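Lipopolysaccharide export system protein LptC (Vibrio cholerae, PDB 6MJP) probably helps carry lipopolysaccharide from the inner membrane toward the outer membrane, passing it on to the periplasmic protein LptA. Local coordinates at residues L47-Y52 / Y60-I65. Sequence-based numbering, arbitrary orientation.
Sequences LENISY and YVITSI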
ATOM      1  N   LEU C  47      49.039 -23.669 -22.572  1.00145.36           N
ATOM      2  CA  LEU C  47      48.288 -23.420 -23.795  1.00139.52           C
ATOM      3  C   LEU C  47      48.864 -24.184 -24.978  1.00141.45           C
ATOM      4  O   LEU C  47      50.077 -24.392 -25.088  1.00142.49           O
ATOM      5  CB  LEU C  47      48.260 -21.932 -24.140  1.00135.35           C
ATOM      6  CG  LEU C  47      47.584 -21.016 -23.138  1.00139.82           C
ATOM      7  CD1 LEU C  47      47.091 -19.772 -23.846  1.00139.29           C
ATOM      8  CD2 LEU C  47      46.438 -21.739 -22.463  1.00146.50           C
ATOM      9  N   GLU C  48      47.970 -24.585 -25.872  1.00136.75           N
ATOM     10  CA  GLU C  48      48.331 -25.172 -27.151  1.00131.38           C
ATOM     11  C   GLU C  48      47.513 -24.430 -28.193  1.00136.93           C
ATOM     12  O   GLU C  48      46.317 -24.692 -28.343  1.00142.45           O
ATOM     13  CB  GLU C  48      48.044 -26.671 -27.176  1.00128.62           C
ATOM     14  CG  GLU C  48      48.341 -27.324 -28.506  1.00130.98           C
ATOM     15  CD  GLU C  48      47.547 -28.591 -28.715  1.00134.82           C
ATOM     16  OE1 GLU C  48      46.463 -28.721 -28.110  1.00138.22           O
ATOM     17  OE2 GLU C  48      48.009 -29.460 -29.482  1.00135.68           O
ATOM     18  N   ASN C  49      48.134 -23.466 -28.871  1.00136.38           N
ATOM     19  CA  ASN C  49      47.453 -22.673 -29.887  1.00130.91           C
ATOM     20  C   ASN C  49      47.901 -23.150 -31.261  1.00122.68           C
ATOM     21  O   ASN C  49      49.086 -23.069 -31.606  1.00118.24           O
ATOM     22  CB  ASN C  49      47.685 -21.169 -29.707  1.00128.87           C
ATOM     23  CG  ASN C  49      49.141 -20.805 -29.554  1.00139.29           C
ATOM     24  OD1 ASN C  49      49.688 -20.813 -28.450  1.00143.61           O
ATOM     25  ND2 ASN C  49      49.777 -20.458 -30.662  1.00145.63           N
ATOM     26  N   ILE C  50      46.941 -23.651 -32.028  1.00119.19           N
ATOM     27  CA  ILE C  50      47.154 -24.220 -33.353  1.00119.15           C
ATOM     28  C   ILE C  50      46.736 -23.187 -34.386  1.00124.89           C
ATOM     29  O   ILE C  50      45.650 -22.606 -34.279  1.00130.18           O
ATOM     30  CB  ILE C  50      46.326 -25.500 -33.529  1.00120.08           C
ATOM     31  CG1 ILE C  50      46.516 -26.424 -32.327  1.00124.90           C
ATOM     32  CG2 ILE C  50      46.650 -26.162 -34.854  1.00121.61           C
ATOM     33  CD1 ILE C  50      45.686 -27.670 -32.398  1.00131.48           C
ATOM     34  N   SER C  51      47.567 -22.978 -35.403  1.00129.37           N
ATOM     35  CA  SER C  51      47.290 -21.973 -36.423  1.00130.62           C
ATOM     36  C   SER C  51      47.197 -22.603 -37.804  1.00128.93           C
ATOM     37  O   SER C  51      48.005 -23.465 -38.159  1.00132.69           O
ATOM     38  CB  SER C  51      48.358 -20.902 -36.427  1.00132.10           C
ATOM     39  OG  SER C  51      48.396 -20.229 -37.670  1.00136.22           O
ATOM     40  N   TYR C  52      46.229 -22.145 -38.595  1.00127.66           N
ATOM     41  CA  TYR C  52      45.925 -22.750 -39.884  1.00134.76           C
ATOM     42  C   TYR C  52      46.201 -21.768 -41.019  1.00142.51           C
ATOM     43  O   TYR C  52      46.315 -20.557 -40.807  1.00145.54           O
ATOM     44  CB  TYR C  52      44.466 -23.222 -39.929  1.00134.74           C
ATOM     45  CG  TYR C  52      44.136 -24.308 -38.921  1.00132.52           C
ATOM     46  CD1 TYR C  52      44.082 -24.032 -37.558  1.00130.77           C
ATOM     47  CD2 TYR C  52      43.864 -25.604 -39.335  1.00133.65           C
ATOM     48  CE1 TYR C  52      43.781 -25.018 -36.644  1.00129.87           C
ATOM     49  CE2 TYR C  52      43.561 -26.593 -38.429  1.00132.23           C
ATOM     50  CZ  TYR C  52      43.520 -26.298 -37.088  1.00128.64           C
ATOM     51  OH  TYR C  52      43.218 -27.299 -36.198  1.00127.48           O
ATOM     52  N   TYR C  60      50.932 -24.636 -38.117  1.00120.87           N
ATOM     53  CA  TYR C  60      51.900 -24.857 -37.047  1.00126.19           C
ATOM     54  C   TYR C  60      51.151 -24.964 -35.724  1.00126.76           C
ATOM     55  O   TYR C  60      49.945 -24.722 -35.647  1.00123.59           O
ATOM     56  CB  TYR C  60      52.956 -23.739 -36.993  1.00130.32           C
ATOM     57  CG  TYR C  60      52.376 -22.380 -36.678  1.00134.90           C
ATOM     58  CD1 TYR C  60      52.168 -21.976 -35.364  1.00138.97           C
ATOM     59  CD2 TYR C  60      52.019 -21.506 -37.693  1.00134.32           C
ATOM     60  CE1 TYR C  60      51.617 -20.741 -35.068  1.00135.72           C
ATOM     61  CE2 TYR C  60      51.476 -20.263 -37.408  1.00134.82           C
ATOM     62  CZ  TYR C  60      51.285 -19.886 -36.090  1.00134.09           C
ATOM     63  OH  TYR C  60      50.737 -18.663 -35.785  1.00136.39           O
ATOM     64  N   VAL C  61      51.894 -25.324 -34.678  1.00128.29           N
ATOM     65  CA  VAL C  61      51.363 -25.468 -33.325  1.00125.40           C
ATOM     66  C   VAL C  61      52.376 -24.872 -32.361  1.00128.72           C
ATOM     67  O   VAL C  61      53.572 -25.161 -32.458  1.00133.42           O
ATOM     68  CB  VAL C  61      51.078 -26.942 -32.967  1.00122.01           C
ATOM     69  CG1 VAL C  61      50.663 -27.076 -31.503  1.00123.77           C
ATOM     70  CG2 VAL C  61      50.016 -27.535 -33.889  1.00120.64           C
ATOM     71  N   ILE C  62      51.906 -24.030 -31.444  1.00130.42           N
ATOM     72  CA  ILE C  62      52.740 -23.464 -30.390  1.00131.36           C
ATOM     73  C   ILE C  62      52.166 -23.925 -29.062  1.00134.75           C
ATOM     74  O   ILE C  62      51.073 -23.495 -28.668  1.00136.11           O
ATOM     75  CB  ILE C  62      52.807 -21.933 -30.445  1.00122.97           C
ATOM     76  CG1 ILE C  62      53.158 -21.452 -31.853  1.00116.54           C
ATOM     77  CG2 ILE C  62      53.842 -21.441 -29.460  1.00123.27           C
ATOM     78  CD1 ILE C  62      53.355 -19.959 -31.947  1.00116.10           C
ATOM     79  N   THR C  63      52.898 -24.794 -28.370  1.00133.40           N
ATOM     80  CA  THR C  63      52.529 -25.261 -27.040  1.00135.66           C
ATOM     81  C   THR C  63      53.446 -24.576 -26.033  1.00141.76           C
ATOM     82  O   THR C  63      54.657 -24.820 -26.025  1.00147.36           O
ATOM     83  CB  THR C  63      52.629 -26.781 -26.945  1.00135.22           C
ATOM     84  OG1 THR C  63      51.842 -27.377 -27.986  1.00131.43           O
ATOM     85  CG2 THR C  63      52.119 -27.263 -25.603  1.00143.99           C
ATOM     86  N   SER C  64      52.867 -23.718 -25.194  1.00140.24           N
ATOM     87  CA  SER C  64      53.608 -22.953 -24.201  1.00139.81           C
ATOM     88  C   SER C  64      52.985 -23.154 -22.828  1.00141.43           C
ATOM     89  O   SER C  64      51.859 -23.643 -22.696  1.00141.91           O
ATOM     90  CB  SER C  64      53.634 -21.459 -24.554  1.00138.98           C
ATOM     91  OG  SER C  64      52.325 -20.915 -24.585  1.00138.17           O
ATOM     92  N   ILE C  65      53.739 -22.771 -21.793  1.00143.59           N
ATOM     93  CA  ILE C  65      53.229 -22.820 -20.427  1.00148.72           C
ATOM     94  C   ILE C  65      52.579 -21.510 -20.016  1.00158.38           C
ATOM     95  O   ILE C  65      51.888 -21.463 -18.984  1.00160.58           O
ATOM     96  CB  ILE C  65      54.338 -23.174 -19.414  1.00148.47           C
ATOM     97  CG1 ILE C  65      55.306 -22.002 -19.238  1.00148.10           C
ATOM     98  CG2 ILE C  65      55.093 -24.417 -19.859  1.00154.97           C
ATOM     99  CD1 ILE C  65      56.291 -22.196 -18.106  1.00153.06           C
TER
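The phenol ring of Tyr60 lies flat over Ser51, whose CB sits under one ring face, 3.5 Å from the ring centroid and 27° off the ring normal. This CH-pi contact is displaced toward the hydroxyl end of the ring. CG of Tyr60 takes the position between the backbone N and the carbonyl carbon (chi1 63°), and the ring beyond it lies over the strand partner. At the far end of the ring, Tyr60 OH is satisfied by a hydrogen bond to Gln107 OE1. On the same face of the sheet, the side-chain amide of Asn49 crosses the base of Ile62 obliquely; Phe78 touches both, and Leu67 touches Asn49, from the second sheet of the fold.

The arrangement is a beta hairpin of the periplasmic beta-jellyroll that LptC shares with LptA, LptD, LptF and LptG. Strands 47-52 and 60-64 run antiparallel at 167°, joined by six backbone hydrogen bonds in three hydrogen-bonded pairs: Leu47 with Ser64, Asn49 with Ile62, Ser51 with Tyr60. The bond from Ser51 N to Tyr60 O, 3.0 Å long, is almost straight. Between these pairs, Thr63 CA approaches Leu47 O at 3.3 Å in a CA-H...O contact.

The other face carries Glu48, Ile50, Val61 and Thr63. Ile50 and Val61 run alongside each other in the same direction and meet through their CG2 methyls at 3.8 Å. CG of Glu48, anti to the backbone N, touches Val61 CG1 and passes 3.5 Å from Thr63 OG1. Strand 47-52 ends its sheet within LptC, but its outer edge pairs antiparallel with a strand of a neighbouring permease chain, where Leu47 packs on Phe227 of that permease, so the sheet continues from one protein into the next.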